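Local coordinates for protein geranyltranstransferase (Thermotoga neapolitana, PDB 4WK5) that probably acts as a magnesium-dependent prenyltransferase of isoprene biosynthesis, in the FPP/GGPP synthase family, at residues R30-L35 / V81-E86; P61-T66 / F192-P197; V67-G72 / L277-D282; E213-A218 / K263-V268. One frame throughout, in Å; residues are numbered along the deposited sequence. Where two conformers were deposited one is given.

Contact 1. Residues R30-L35 / V81-E86; sequences RRIEEL and VAVAVE
Arg31 lays its aliphatic stem on Val83, with Arg31 CG 3.6 Å from Val83 CG2, and sends its guanidinium to two acids on the same partner helix, NH1 to Asp80 and NH2 to Glu76, both as salt bridges. In the all-helical isoprenoid synthase fold this joins helix 23-36, near the chain start, to helix 75-96. The short segments cross at -63° with axes 9.9 Å apart. Bends at chi2 (65°) and chi3 turn the arginine head along helix 75-96 toward those two acids. A third acid, Glu34, adds a long charge contact to Arg31 and sets OE2 over one face of the Arg30 guanidinium, where no N-H points at it.

No hydrogen bond crosses between the segments, and Val83 is the apolar centre of the contact. Its two methyls divide the work: CG2 takes Arg31, while CG1 lies 3.7 Å from Ile32 CG1 and meets Leu35 CD1 tip to tip at 3.5 Å. One turn on, Glu86 offers only its stem. With CG anti to the backbone N (chi1 -174°), it reaches Ile32, then bends so that the carboxylate leaves for Arg58. The meeting point is Glu86 CG against Ile32 CD1, 3.8 Å apart.

Contact 2. Residues P61-T66 / F192-P197; sequences PLLVLT and FCFSAP
Leu63 and Val64 of helix 59-70 pack on Cys193, Phe194 and Pro197 of helix 175-201, a buried helix-helix contact inside the all-helical isoprenoid synthase fold, and apolar contact alone joins the two segments. Their axes approach to 8.6 Å at a crossing of -32°, close enough to bring backbone as well as side-chain atoms together.

The aliphatic contacts centre on Cys193. Its CB lies 3.7 Å from Leu63 CD2 and 3.8 Å from Val64 CG2, and the same valine methyl also sits 3.8 Å from Cys193 SG, so the thiol stem is wedged between neighbouring side chains of one helix turn.

The aromatic contact belongs to Leu63. Its CG stands anti to the backbone N (chi1 -176°), which sends both methyls obliquely across to the Phe194 ring: CD2 is 3.7 Å from CE2, and CD1 is 3.9 Å from CZ. Phe194 starts out pointing away from helix 59-70, and its ring swings back to meet the leucine. An alanine at Leu63 would lack both methyls and would probably leave a gap beside Cys193 CB, with the Phe194 ring less firmly fixed in its rotation.

Backbone atoms take part too. Pro197 CG lies 3.9 Å from Val64 O, and because a proline nitrogen carries no hydrogen, the helix kinks here and the buried Cys193 O has no hydrogen-bond partner.

Among the neighbouring helices, Leu63 continues onto Thr280 and Leu284 of helix 278-289, Pro61 leans on helix 75-96, and Phe192 meets Phe149 of helix 143-166 edge-to-face.

Contact 3. Residues V67-G72 / L277-D282; sequences VGEDIG and LHRTFD
Asp70 OD2 accepts two hydrogen bonds from a single residue, Thr280: one from OG1 at 2.7 Å and one from the backbone N at 2.9 Å. The hydroxyl comes from the anti side and the N-H from the syn side, both out of the carboxylate plane. Thr280 OG1 stands beside its own backbone N (chi1 -56°), which lets the two donors converge. The other oxygen, Asp70 OD1, uses its syn lone pair for Arg279 N at 3.0 Å, with an N-H...O angle of 153°. The carboxylate thus spans two backbone N-H groups in the first turn of helix 278-289, where the positive end of the helix would probably stabilise its charge.

Farther out, Glu69 stacks on the Arg279 guanidinium, their planes 25° apart. Glu69 OE2 is 3.1 Å from Arg279 NE but well out of the guanidinium plane, so charge alone acts here. Lys24 forms a salt bridge with Glu69 OE1.

Packing closes the inner side, where Val67 CG2 lies 3.8 Å from Thr280 CG2 and 3.5 Å from Thr280 OG1. The same valine leans on Phe194, Pro197 and Phe198 of helix 175-201.

Helix 59-70 ends just here in a Schellman motif, with Gly72 at C-prime in positive phi. The end of one helix is therefore pinned by its last acid to the start of another, at a junction within the all-helical isoprenoid synthase fold.

Contact 4. Residues E213-A218 / K263-V268; sequences EKFGVA and KYYEEV
The Tyr264 ring has the stem of Lys214 over one face, with Lys214 CD about 4.0 Å above the ring plane. At its edge lies Val217, whose CG1 is 3.8 Å from Tyr264 CE2. An aromatic pair, Phe215 and Tyr265, runs side by side in the same direction, with the rings oblique at 48° and their centroids 5.4 Å apart. Tyr265 OH sits at the edge of the Phe215 ring, in its plane, and bonds Leu284 O of helix 278-289. Ala218 CB touches the edge of the Tyr265 ring.

Beyond the Tyr264 face, Lys214 NZ donates to the syn lone pair of Glu267 OE1 at 3.2 Å in a salt bridge. A water donates to Glu267 OE2 and weakly accepts from the same NZ. Tyr264 OH bonds Glu179 of helix 175-201; an alanine at Tyr264 would remove ring and hydroxyl, and is likely to leave the lysine stem unsupported and Glu179 without this partner.

Apolar contact completes the interface, with Ala218 CB 4.0 Å from Tyr264 CB and Val268 CG2 4.1 Å from Phe215 CB. Segments 213-218 and 263-268 run roughly antiparallel, their axes 8.4 Å apart at closest and their directions at 144°, which pairs helices 206-229 and 248-274 in the all-helical polyprenyl synthetase fold.

In the fold
Contacts 1, 2 and 3 follow one another across the helical body. Contacts 2 and 3 share helix 59-70, their centres are about 9 Å apart, and they touch through a probable hydrogen bond between Thr66 and Thr280. Contacts 1 and 2 also touch, where Pro61 meets Glu86 and Val81 meets Ala196, with centres about 13 Å apart. Along the chain the segments of these three contacts alternate, so early helices are woven with helix 175-201 and the final helix. Contact 4 is nested in the loop closed by contact 3 and lies about 26 Å from contact 1, centre to centre, across the middle of the chain. Together they tie both chain ends into one helical bundle.

Contact 1. Residues R30-L35 / V81-E86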
loop_
_atom_site.group_PDB
_atom_site.type_symbol
_atom_site.label_atom_id
_atom_site.label_comp_id
_atom_site.label_asym_id
_atom_site.label_seq_id
_atom_site.Cartn_x
_atom_site.Cartn_y
_atom_site.Cartn_z
ATOM N N ARG A 30 -15.198 -7.070 -15.737
ATOM C CA ARG A 30 -15.958 -8.027 -14.940
ATOM C C ARG A 30 -15.232 -8.386 -13.653
ATOM O O ARG A 30 -15.810 -8.345 -12.559
ATOM C CB ARG A 30 -16.222 -9.290 -15.762
ATOM C CG ARG A 30 -16.874 -10.434 -14.997
ATOM C CD ARG A 30 -18.262 -10.069 -14.522
ATOM N NE ARG A 30 -18.998 -11.250 -14.074
ATOM C CZ ARG A 30 -19.938 -11.236 -13.135
ATOM N NH1 ARG A 30 -20.252 -10.101 -12.522
ATOM N NH2 ARG A 30 -20.561 -12.362 -12.804
ATOM N N ARG A 31 -13.957 -8.739 -13.778
ATOM C CA ARG A 31 -13.222 -9.155 -12.598
ATOM C C ARG A 31 -12.986 -7.981 -11.646
ATOM O O ARG A 31 -13.121 -8.131 -10.430
ATOM C CB ARG A 31 -11.886 -9.796 -12.980
ATOM C CG ARG A 31 -11.048 -10.158 -11.761
ATOM C CD ARG A 31 -11.704 -11.246 -10.905
ATOM N NE ARG A 31 -11.637 -12.546 -11.559
ATOM C CZ ARG A 31 -10.592 -13.365 -11.481
ATOM N NH1 ARG A 31 -9.523 -13.014 -10.778
ATOM N NH2 ARG A 31 -10.613 -14.531 -12.114
ATOM N N ILE A 32 -12.646 -6.810 -12.180
ATOM C CA ILE A 32 -12.306 -5.717 -11.277
ATOM C C ILE A 32 -13.567 -5.226 -10.531
ATOM O O ILE A 32 -13.476 -4.842 -9.363
ATOM C CB ILE A 32 -11.563 -4.553 -12.015
ATOM C CG1 ILE A 32 -10.777 -3.707 -11.004
ATOM C CG2 ILE A 32 -12.499 -3.714 -12.885
ATOM C CD1 ILE A 32 -9.882 -2.643 -11.641
ATOM N N GLU A 33 -14.736 -5.272 -11.166
ATOM C CA GLU A 33 -15.941 -4.850 -10.457
ATOM C C GLU A 33 -16.338 -5.848 -9.371
ATOM O O GLU A 33 -16.920 -5.466 -8.355
ATOM C CB GLU A 33 -17.102 -4.642 -11.421
ATOM C CG GLU A 33 -16.968 -3.401 -12.298
ATOM C CD GLU A 33 -16.898 -2.078 -11.521
ATOM O OE1 GLU A 33 -17.122 -2.057 -10.296
ATOM O OE2 GLU A 33 -16.656 -1.038 -12.160
ATOM N N GLU A 34 -16.027 -7.122 -9.586
ATOM C CA GLU A 34 -16.265 -8.133 -8.556
ATOM C C GLU A 34 -15.451 -7.824 -7.301
ATOM O O GLU A 34 -15.954 -7.945 -6.169
ATOM C CB GLU A 34 -15.921 -9.537 -9.064
ATOM C CG GLU A 34 -16.933 -10.114 -10.014
ATOM C CD GLU A 34 -16.503 -11.455 -10.583
ATOM O OE1 GLU A 34 -15.319 -11.827 -10.422
ATOM O OE2 GLU A 34 -17.359 -12.140 -11.181
ATOM N N LEU A 35 -14.204 -7.409 -7.501
ATOM C CA LEU A 35 -13.293 -7.176 -6.378
ATOM C C LEU A 35 -13.631 -5.920 -5.585
ATOM O O LEU A 35 -13.368 -5.861 -4.378
ATOM C CB LEU A 35 -11.838 -7.087 -6.870
ATOM C CG LEU A 35 -11.275 -8.399 -7.413
ATOM C CD1 LEU A 35 -9.908 -8.152 -8.021
ATOM C CD2 LEU A 35 -11.183 -9.427 -6.305
ATOM N N VAL A 81 -3.062 -10.853 -12.080
ATOM C CA VAL A 81 -1.992 -9.879 -12.238
ATOM C C VAL A 81 -2.521 -8.638 -12.945
ATOM O O VAL A 81 -2.243 -7.514 -12.514
ATOM C CB VAL A 81 -0.788 -10.461 -13.040
ATOM C CG1 VAL A 81 0.272 -9.401 -13.297
ATOM C CG2 VAL A 81 -0.187 -11.643 -12.287
ATOM N N ALA A 82 -3.274 -8.837 -14.031
ATOM C CA ALA A 82 -3.779 -7.698 -14.783
ATOM C C ALA A 82 -4.663 -6.803 -13.919
ATOM O O ALA A 82 -4.498 -5.592 -13.923
ATOM C CB ALA A 82 -4.544 -8.159 -16.034
ATOM N N VAL A 83 -5.594 -7.397 -13.179
ATOM C CA VAL A 83 -6.478 -6.583 -12.344
ATOM C C VAL A 83 -5.713 -5.925 -11.202
ATOM O O VAL A 83 -5.984 -4.768 -10.871
ATOM C CB VAL A 83 -7.661 -7.414 -11.809
ATOM C CG1 VAL A 83 -8.500 -6.592 -10.858
ATOM C CG2 VAL A 83 -8.507 -7.879 -12.976
ATOM N N ALA A 84 -4.733 -6.626 -10.630
ATOM C CA ALA A 84 -3.871 -6.019 -9.606
ATOM C C ALA A 84 -3.191 -4.759 -10.126
ATOM O O ALA A 84 -3.173 -3.726 -9.449
ATOM C CB ALA A 84 -2.825 -7.011 -9.119
ATOM N N VAL A 85 -2.643 -4.832 -11.340
ATOM C CA VAL A 85 -1.952 -3.688 -11.900
ATOM C C VAL A 85 -2.940 -2.536 -12.077
ATOM O O VAL A 85 -2.628 -1.374 -11.799
ATOM C CB VAL A 85 -1.275 -4.053 -13.241
ATOM C CG1 VAL A 85 -0.838 -2.812 -13.983
ATOM C CG2 VAL A 85 -0.074 -4.987 -12.980
ATOM N N GLU A 86 -4.153 -2.852 -12.508
ATOM C CA GLU A 86 -5.118 -1.777 -12.736
ATOM C C GLU A 86 -5.633 -1.199 -11.416
ATOM O O GLU A 86 -5.863 0.015 -11.325
ATOM C CB GLU A 86 -6.293 -2.260 -13.600
ATOM C CG GLU A 86 -7.284 -1.149 -14.019
ATOM C CD GLU A 86 -6.684 -0.057 -14.915
ATOM O OE1 GLU A 86 -5.548 -0.198 -15.413
ATOM O OE2 GLU A 86 -7.362 0.972 -15.112
#

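Contact 2. Residues P61-T66 / F192-P197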
loop_
_atom_site.group_PDB
_atom_site.type_symbol
_atom_site.label_atom_id
_atom_site.label_comp_id
_atom_site.label_asym_id
_atom_site.label_seq_id
_atom_site.Cartn_x
_atom_site.Cartn_y
_atom_site.Cartn_z
ATOM N N PRO A 61 -3.685 -3.395 -17.860
ATOM C CA PRO A 61 -4.104 -4.799 -17.728
ATOM C C PRO A 61 -4.253 -5.485 -19.085
ATOM O O PRO A 61 -4.004 -6.689 -19.198
ATOM C CB PRO A 61 -5.461 -4.708 -17.006
ATOM C CG PRO A 61 -5.923 -3.289 -17.189
ATOM C CD PRO A 61 -4.654 -2.470 -17.234
ATOM N N LEU A 62 -4.661 -4.735 -20.105
ATOM C CA LEU A 62 -4.732 -5.313 -21.446
ATOM C C LEU A 62 -3.356 -5.775 -21.916
ATOM O O LEU A 62 -3.242 -6.817 -22.550
ATOM C CB LEU A 62 -5.322 -4.315 -22.442
ATOM C CG LEU A 62 -6.840 -4.125 -22.396
ATOM C CD1 LEU A 62 -7.236 -2.891 -23.194
ATOM C CD2 LEU A 62 -7.534 -5.365 -22.947
ATOM N N LEU A 63 -2.315 -5.010 -21.598
ATOM C CA LEU A 63 -0.954 -5.403 -21.951
ATOM C C LEU A 63 -0.538 -6.692 -21.235
ATOM O O LEU A 63 0.058 -7.580 -21.849
ATOM C CB LEU A 63 0.021 -4.266 -21.634
ATOM C CG LEU A 63 1.492 -4.398 -21.986
ATOM C CD1 LEU A 63 1.655 -4.514 -23.512
ATOM C CD2 LEU A 63 2.223 -3.168 -21.442
ATOM N N VAL A 64 -0.868 -6.812 -19.951
ATOM C CA VAL A 64 -0.598 -8.055 -19.232
ATOM C C VAL A 64 -1.270 -9.246 -19.940
ATOM O O VAL A 64 -0.642 -10.290 -20.154
ATOM C CB VAL A 64 -1.073 -7.978 -17.777
ATOM C CG1 VAL A 64 -0.933 -9.340 -17.098
ATOM C CG2 VAL A 64 -0.286 -6.891 -17.028
ATOM N N LEU A 65 -2.533 -9.082 -20.327
ATOM C CA LEU A 65 -3.241 -10.166 -20.997
ATOM C C LEU A 65 -2.675 -10.485 -22.376
ATOM O O LEU A 65 -2.610 -11.653 -22.756
ATOM C CB LEU A 65 -4.736 -9.845 -21.119
ATOM C CG LEU A 65 -5.500 -9.780 -19.796
ATOM C CD1 LEU A 65 -7.001 -9.687 -20.062
ATOM C CD2 LEU A 65 -5.186 -10.987 -18.936
ATOM N N THR A 66 -2.272 -9.469 -23.134
ATOM C CA THR A 66 -1.789 -9.747 -24.485
ATOM C C THR A 66 -0.398 -10.375 -24.453
ATOM O O THR A 66 -0.124 -11.306 -25.208
ATOM C CB THR A 66 -1.773 -8.487 -25.380
ATOM O OG1 THR A 66 -0.714 -7.606 -24.970
ATOM C CG2 THR A 66 -3.144 -7.777 -25.314
ATOM N N PHE A 192 6.628 -3.838 -15.369
ATOM C CA PHE A 192 6.037 -4.947 -14.637
ATOM C C PHE A 192 4.989 -5.657 -15.492
ATOM O O PHE A 192 4.859 -6.883 -15.413
ATOM C CB PHE A 192 5.421 -4.468 -13.314
ATOM C CG PHE A 192 4.822 -5.576 -12.496
ATOM C CD1 PHE A 192 5.627 -6.382 -11.700
ATOM C CD2 PHE A 192 3.451 -5.821 -12.529
ATOM C CE1 PHE A 192 5.067 -7.414 -10.942
ATOM C CE2 PHE A 192 2.892 -6.846 -11.776
ATOM C CZ PHE A 192 3.699 -7.639 -10.985
ATOM N N CYS A 193 4.264 -4.907 -16.321
ATOM C CA CYS A 193 3.271 -5.525 -17.212
ATOM C C CYS A 193 3.917 -6.517 -18.171
ATOM O O CYS A 193 3.295 -7.505 -18.526
ATOM C CB CYS A 193 2.502 -4.479 -18.020
ATOM S SG CYS A 193 1.418 -3.454 -17.021
ATOM N N PHE A 194 5.150 -6.240 -18.600
ATOM C CA PHE A 194 5.930 -7.187 -19.404
ATOM C C PHE A 194 6.590 -8.288 -18.566
ATOM O O PHE A 194 6.581 -9.458 -18.951
ATOM C CB PHE A 194 7.011 -6.433 -20.193
ATOM C CG PHE A 194 6.500 -5.742 -21.422
ATOM C CD1 PHE A 194 6.410 -6.427 -22.625
ATOM C CD2 PHE A 194 6.143 -4.405 -21.394
ATOM C CE1 PHE A 194 5.948 -5.792 -23.763
ATOM C CE2 PHE A 194 5.682 -3.764 -22.530
ATOM C CZ PHE A 194 5.587 -4.457 -23.716
ATOM N N SER A 195 7.169 -7.906 -17.431
ATOM C CA SER A 195 7.901 -8.836 -16.561
ATOM C C SER A 195 7.027 -9.942 -15.978
ATOM O O SER A 195 7.408 -11.118 -15.957
ATOM C CB SER A 195 8.554 -8.073 -15.396
ATOM O OG SER A 195 9.534 -7.167 -15.853
ATOM N N ALA A 196 5.857 -9.552 -15.488
ATOM C CA ALA A 196 5.015 -10.461 -14.714
ATOM C C ALA A 196 4.594 -11.715 -15.500
ATOM O O ALA A 196 4.699 -12.820 -14.969
ATOM C CB ALA A 196 3.782 -9.716 -14.182
ATOM N N PRO A 197 4.133 -11.567 -16.765
ATOM C CA PRO A 197 3.782 -12.811 -17.462
ATOM C C PRO A 197 4.991 -13.716 -17.676
ATOM O O PRO A 197 4.850 -14.939 -17.611
ATOM C CB PRO A 197 3.238 -12.327 -18.817
ATOM C CG PRO A 197 2.856 -10.913 -18.605
ATOM C CD PRO A 197 3.807 -10.378 -17.575
#

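Contact 3. Residues V67-G72 / L277-D282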
loop_
_atom_site.group_PDB
_atom_site.type_symbol
_atom_site.label_atom_id
_atom_site.label_comp_id
_atom_site.label_asym_id
_atom_site.label_seq_id
_atom_site.Cartn_x
_atom_site.Cartn_y
_atom_site.Cartn_z
ATOM N N VAL A 67 0.474 -9.883 -23.573
ATOM C CA VAL A 67 1.812 -10.455 -23.456
ATOM C C VAL A 67 1.698 -11.896 -22.959
ATOM O O VAL A 67 2.344 -12.813 -23.484
ATOM C CB VAL A 67 2.707 -9.646 -22.496
ATOM C CG1 VAL A 67 4.006 -10.388 -22.222
ATOM C CG2 VAL A 67 2.994 -8.255 -23.078
ATOM N N GLY A 68 0.867 -12.098 -21.941
ATOM C CA GLY A 68 0.656 -13.432 -21.411
ATOM C C GLY A 68 0.087 -14.397 -22.433
ATOM O O GLY A 68 0.492 -15.561 -22.494
ATOM N N GLU A 69 -0.851 -13.928 -23.247
ATOM C CA GLU A 69 -1.419 -14.801 -24.264
ATOM C C GLU A 69 -0.364 -15.129 -25.319
ATOM O O GLU A 69 -0.306 -16.255 -25.822
ATOM C CB GLU A 69 -2.646 -14.171 -24.920
ATOM C CG GLU A 69 -3.409 -15.162 -25.807
ATOM C CD GLU A 69 -4.620 -14.550 -26.479
ATOM O OE1 GLU A 69 -4.805 -13.325 -26.345
ATOM O OE2 GLU A 69 -5.381 -15.290 -27.141
ATOM N N ASP A 70 0.485 -14.153 -25.638
ATOM C CA ASP A 70 1.542 -14.368 -26.624
ATOM C C ASP A 70 2.535 -15.454 -26.196
ATOM O O ASP A 70 3.076 -16.159 -27.045
ATOM C CB ASP A 70 2.302 -13.068 -26.900
ATOM C CG ASP A 70 1.638 -12.210 -27.961
ATOM O OD1 ASP A 70 0.866 -12.744 -28.791
ATOM O OD2 ASP A 70 1.915 -10.994 -27.987
ATOM N N ILE A 71 2.775 -15.609 -24.896
ATOM C CA ILE A 71 3.781 -16.580 -24.462
ATOM C C ILE A 71 3.165 -17.812 -23.795
ATOM O O ILE A 71 3.878 -18.639 -23.224
ATOM C CB ILE A 71 4.822 -15.942 -23.510
ATOM C CG1 ILE A 71 4.163 -15.477 -22.204
ATOM C CG2 ILE A 71 5.544 -14.787 -24.205
ATOM C CD1 ILE A 71 5.170 -14.988 -21.184
ATOM N N GLY A 72 1.843 -17.925 -23.875
ATOM C CA GLY A 72 1.139 -19.110 -23.406
ATOM C C GLY A 72 0.943 -19.229 -21.908
ATOM O O GLY A 72 1.004 -20.326 -21.352
ATOM N N LEU A 277 5.826 -11.765 -30.603
ATOM C CA LEU A 277 4.805 -11.341 -29.631
ATOM C C LEU A 277 3.711 -10.613 -30.415
ATOM O O LEU A 277 3.529 -9.397 -30.284
ATOM C CB LEU A 277 5.421 -10.460 -28.524
ATOM C CG LEU A 277 6.163 -11.152 -27.367
ATOM C CD1 LEU A 277 7.055 -12.266 -27.803
ATOM C CD2 LEU A 277 6.976 -10.139 -26.577
ATOM N N HIS A 278 2.998 -11.385 -31.241
ATOM C CA HIS A 278 2.080 -10.872 -32.269
ATOM C C HIS A 278 0.947 -10.006 -31.759
ATOM O O HIS A 278 0.689 -8.929 -32.294
ATOM C CB HIS A 278 1.439 -12.033 -33.048
ATOM C CG HIS A 278 2.415 -12.903 -33.768
ATOM N ND1 HIS A 278 2.382 -14.277 -33.688
ATOM C CD2 HIS A 278 3.438 -12.599 -34.601
ATOM C CE1 HIS A 278 3.349 -14.783 -34.431
ATOM N NE2 HIS A 278 4.006 -13.785 -34.994
ATOM N N ARG A 279 0.239 -10.513 -30.758
ATOM C CA ARG A 279 -0.902 -9.810 -30.200
ATOM C C ARG A 279 -0.456 -8.512 -29.563
ATOM O O ARG A 279 -1.121 -7.490 -29.688
ATOM C CB ARG A 279 -1.622 -10.683 -29.181
ATOM C CG ARG A 279 -2.072 -12.015 -29.761
ATOM C CD ARG A 279 -2.695 -12.882 -28.692
ATOM N NE ARG A 279 -3.480 -13.965 -29.274
ATOM C CZ ARG A 279 -2.971 -15.134 -29.646
ATOM N NH1 ARG A 279 -1.673 -15.365 -29.497
ATOM N NH2 ARG A 279 -3.756 -16.069 -30.168
ATOM N N THR A 280 0.689 -8.558 -28.891
ATOM C CA THR A 280 1.202 -7.388 -28.203
ATOM C C THR A 280 1.632 -6.324 -29.212
ATOM O O THR A 280 1.339 -5.137 -29.050
ATOM C CB THR A 280 2.366 -7.767 -27.278
ATOM O OG1 THR A 280 1.929 -8.790 -26.371
ATOM C CG2 THR A 280 2.819 -6.566 -26.484
ATOM N N PHE A 281 2.303 -6.764 -30.269
ATOM C CA PHE A 281 2.690 -5.890 -31.364
ATOM C C PHE A 281 1.476 -5.198 -31.982
ATOM O O PHE A 281 1.459 -3.978 -32.138
ATOM C CB PHE A 281 3.433 -6.702 -32.426
ATOM C CG PHE A 281 3.769 -5.926 -33.660
ATOM C CD1 PHE A 281 4.873 -5.093 -33.687
ATOM C CD2 PHE A 281 2.999 -6.052 -34.805
ATOM C CE1 PHE A 281 5.194 -4.389 -34.825
ATOM C CE2 PHE A 281 3.318 -5.348 -35.953
ATOM C CZ PHE A 281 4.415 -4.516 -35.961
ATOM N N ASP A 282 0.463 -5.986 -32.327
ATOM C CA ASP A 282 -0.745 -5.441 -32.933
ATOM C C ASP A 282 -1.435 -4.452 -31.988
ATOM O O ASP A 282 -1.849 -3.372 -32.414
ATOM C CB ASP A 282 -1.711 -6.560 -33.318
ATOM C CG ASP A 282 -1.204 -7.403 -34.475
ATOM O OD1 ASP A 282 -0.349 -6.922 -35.254
ATOM O OD2 ASP A 282 -1.676 -8.548 -34.610
#

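Contact 4. Residues E213-A218 / K263-V268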
loop_
_atom_site.group_PDB
_atom_site.type_symbol
_atom_site.label_atom_id
_atom_site.label_comp_id
_atom_site.label_asym_id
_atom_site.label_seq_id
_atom_site.Cartn_x
_atom_site.Cartn_y
_atom_site.Cartn_z
ATOM N N GLU A 213 9.918 -0.385 -19.696
ATOM C CA GLU A 213 10.362 0.906 -19.199
ATOM C C GLU A 213 10.423 1.943 -20.314
ATOM O O GLU A 213 9.927 3.061 -20.147
ATOM C CB GLU A 213 11.720 0.802 -18.515
ATOM C CG GLU A 213 12.008 2.020 -17.659
ATOM C CD GLU A 213 13.474 2.195 -17.361
ATOM O OE1 GLU A 213 14.015 1.405 -16.557
ATOM O OE2 GLU A 213 14.080 3.134 -17.919
ATOM N N LYS A 214 11.009 1.581 -21.455
ATOM C CA LYS A 214 11.078 2.514 -22.568
ATOM C C LYS A 214 9.687 2.831 -23.112
ATOM O O LYS A 214 9.394 3.988 -23.420
ATOM C CB LYS A 214 11.986 1.982 -23.684
ATOM C CG LYS A 214 13.428 1.849 -23.244
ATOM C CD LYS A 214 14.377 1.836 -24.434
ATOM C CE LYS A 214 15.668 2.572 -24.093
ATOM N NZ LYS A 214 16.561 2.722 -25.273
ATOM N N PHE A 215 8.836 1.816 -23.222
ATOM C CA PHE A 215 7.466 2.068 -23.645
ATOM C C PHE A 215 6.799 3.077 -22.711
ATOM O O PHE A 215 6.125 4.009 -23.157
ATOM C CB PHE A 215 6.653 0.770 -23.693
ATOM C CG PHE A 215 5.201 0.986 -24.037
ATOM C CD1 PHE A 215 4.244 1.100 -23.038
ATOM C CD2 PHE A 215 4.800 1.107 -25.361
ATOM C CE1 PHE A 215 2.916 1.325 -23.352
ATOM C CE2 PHE A 215 3.478 1.325 -25.674
ATOM C CZ PHE A 215 2.537 1.437 -24.667
ATOM N N GLY A 216 6.997 2.889 -21.408
ATOM C CA GLY A 216 6.415 3.779 -20.413
ATOM C C GLY A 216 6.886 5.221 -20.534
ATOM O O GLY A 216 6.093 6.146 -20.392
ATOM N N VAL A 217 8.179 5.430 -20.768
ATOM C CA VAL A 217 8.661 6.793 -20.942
ATOM C C VAL A 217 8.016 7.428 -22.184
ATOM O O VAL A 217 7.564 8.575 -22.139
ATOM C CB VAL A 217 10.204 6.845 -21.052
ATOM C CG1 VAL A 217 10.661 8.243 -21.439
ATOM C CG2 VAL A 217 10.821 6.439 -19.721
ATOM N N ALA A 218 7.954 6.671 -23.278
ATOM C CA ALA A 218 7.325 7.154 -24.509
ATOM C C ALA A 218 5.848 7.465 -24.286
ATOM O O ALA A 218 5.330 8.478 -24.766
ATOM C CB ALA A 218 7.491 6.126 -25.635
ATOM N N LYS A 263 11.252 7.209 -31.065
ATOM C CA LYS A 263 12.388 6.297 -31.133
ATOM C C LYS A 263 12.181 5.101 -30.218
ATOM O O LYS A 263 12.374 3.953 -30.634
ATOM C CB LYS A 263 13.691 7.004 -30.754
ATOM C CG LYS A 263 14.905 6.081 -30.814
ATOM C CD LYS A 263 16.191 6.774 -30.384
ATOM C CE LYS A 263 16.250 6.948 -28.873
ATOM N NZ LYS A 263 17.471 7.686 -28.434
ATOM N N TYR A 264 11.797 5.386 -28.975
ATOM C CA TYR A 264 11.493 4.351 -27.987
ATOM C C TYR A 264 10.342 3.458 -28.450
ATOM O O TYR A 264 10.420 2.232 -28.355
ATOM C CB TYR A 264 11.137 4.984 -26.640
ATOM C CG TYR A 264 12.302 5.510 -25.826
ATOM C CD1 TYR A 264 13.613 5.371 -26.261
ATOM C CD2 TYR A 264 12.081 6.133 -24.596
ATOM C CE1 TYR A 264 14.671 5.851 -25.503
ATOM C CE2 TYR A 264 13.130 6.613 -23.831
ATOM C CZ TYR A 264 14.420 6.471 -24.288
ATOM O OH TYR A 264 15.462 6.955 -23.528
ATOM N N TYR A 265 9.271 4.074 -28.946
ATOM C CA TYR A 265 8.112 3.312 -29.399
ATOM C C TYR A 265 8.499 2.358 -30.519
ATOM O O TYR A 265 8.085 1.195 -30.531
ATOM C CB TYR A 265 6.993 4.238 -29.876
ATOM C CG TYR A 265 5.615 3.688 -29.597
ATOM C CD1 TYR A 265 4.931 4.038 -28.439
ATOM C CD2 TYR A 265 5.006 2.802 -30.472
ATOM C CE1 TYR A 265 3.673 3.538 -28.172
ATOM C CE2 TYR A 265 3.754 2.290 -30.213
ATOM C CZ TYR A 265 3.088 2.660 -29.058
ATOM O OH TYR A 265 1.835 2.156 -28.793
ATOM N N GLU A 266 9.297 2.849 -31.464
ATOM C CA GLU A 266 9.698 2.027 -32.600
ATOM C C GLU A 266 10.602 0.887 -32.147
ATOM O O GLU A 266 10.474 -0.227 -32.642
ATOM C CB GLU A 266 10.399 2.872 -33.669
ATOM C CG GLU A 266 10.801 2.087 -34.916
ATOM C CD GLU A 266 9.610 1.441 -35.615
ATOM O OE1 GLU A 266 8.489 1.984 -35.524
ATOM O OE2 GLU A 266 9.794 0.385 -36.256
ATOM N N GLU A 267 11.505 1.161 -31.208
ATOM C CA GLU A 267 12.362 0.110 -30.653
ATOM C C GLU A 267 11.530 -1.000 -30.014
ATOM O O GLU A 267 11.810 -2.185 -30.202
ATOM C CB GLU A 267 13.340 0.696 -29.627
ATOM C CG GLU A 267 14.433 1.558 -30.250
ATOM C CD GLU A 267 15.323 2.240 -29.221
ATOM O OE1 GLU A 267 15.032 2.130 -28.011
ATOM O OE2 GLU A 267 16.313 2.884 -29.629
ATOM N N VAL A 268 10.498 -0.615 -29.268
ATOM C CA VAL A 268 9.650 -1.588 -28.599
ATOM C C VAL A 268 8.869 -2.423 -29.615
ATOM O O VAL A 268 8.851 -3.654 -29.524
ATOM C CB VAL A 268 8.683 -0.897 -27.615
ATOM C CG1 VAL A 268 7.638 -1.880 -27.110
ATOM C CG2 VAL A 268 9.474 -0.302 -26.461
HETATM O O HOH W 1 17.665 4.341 -27.351
#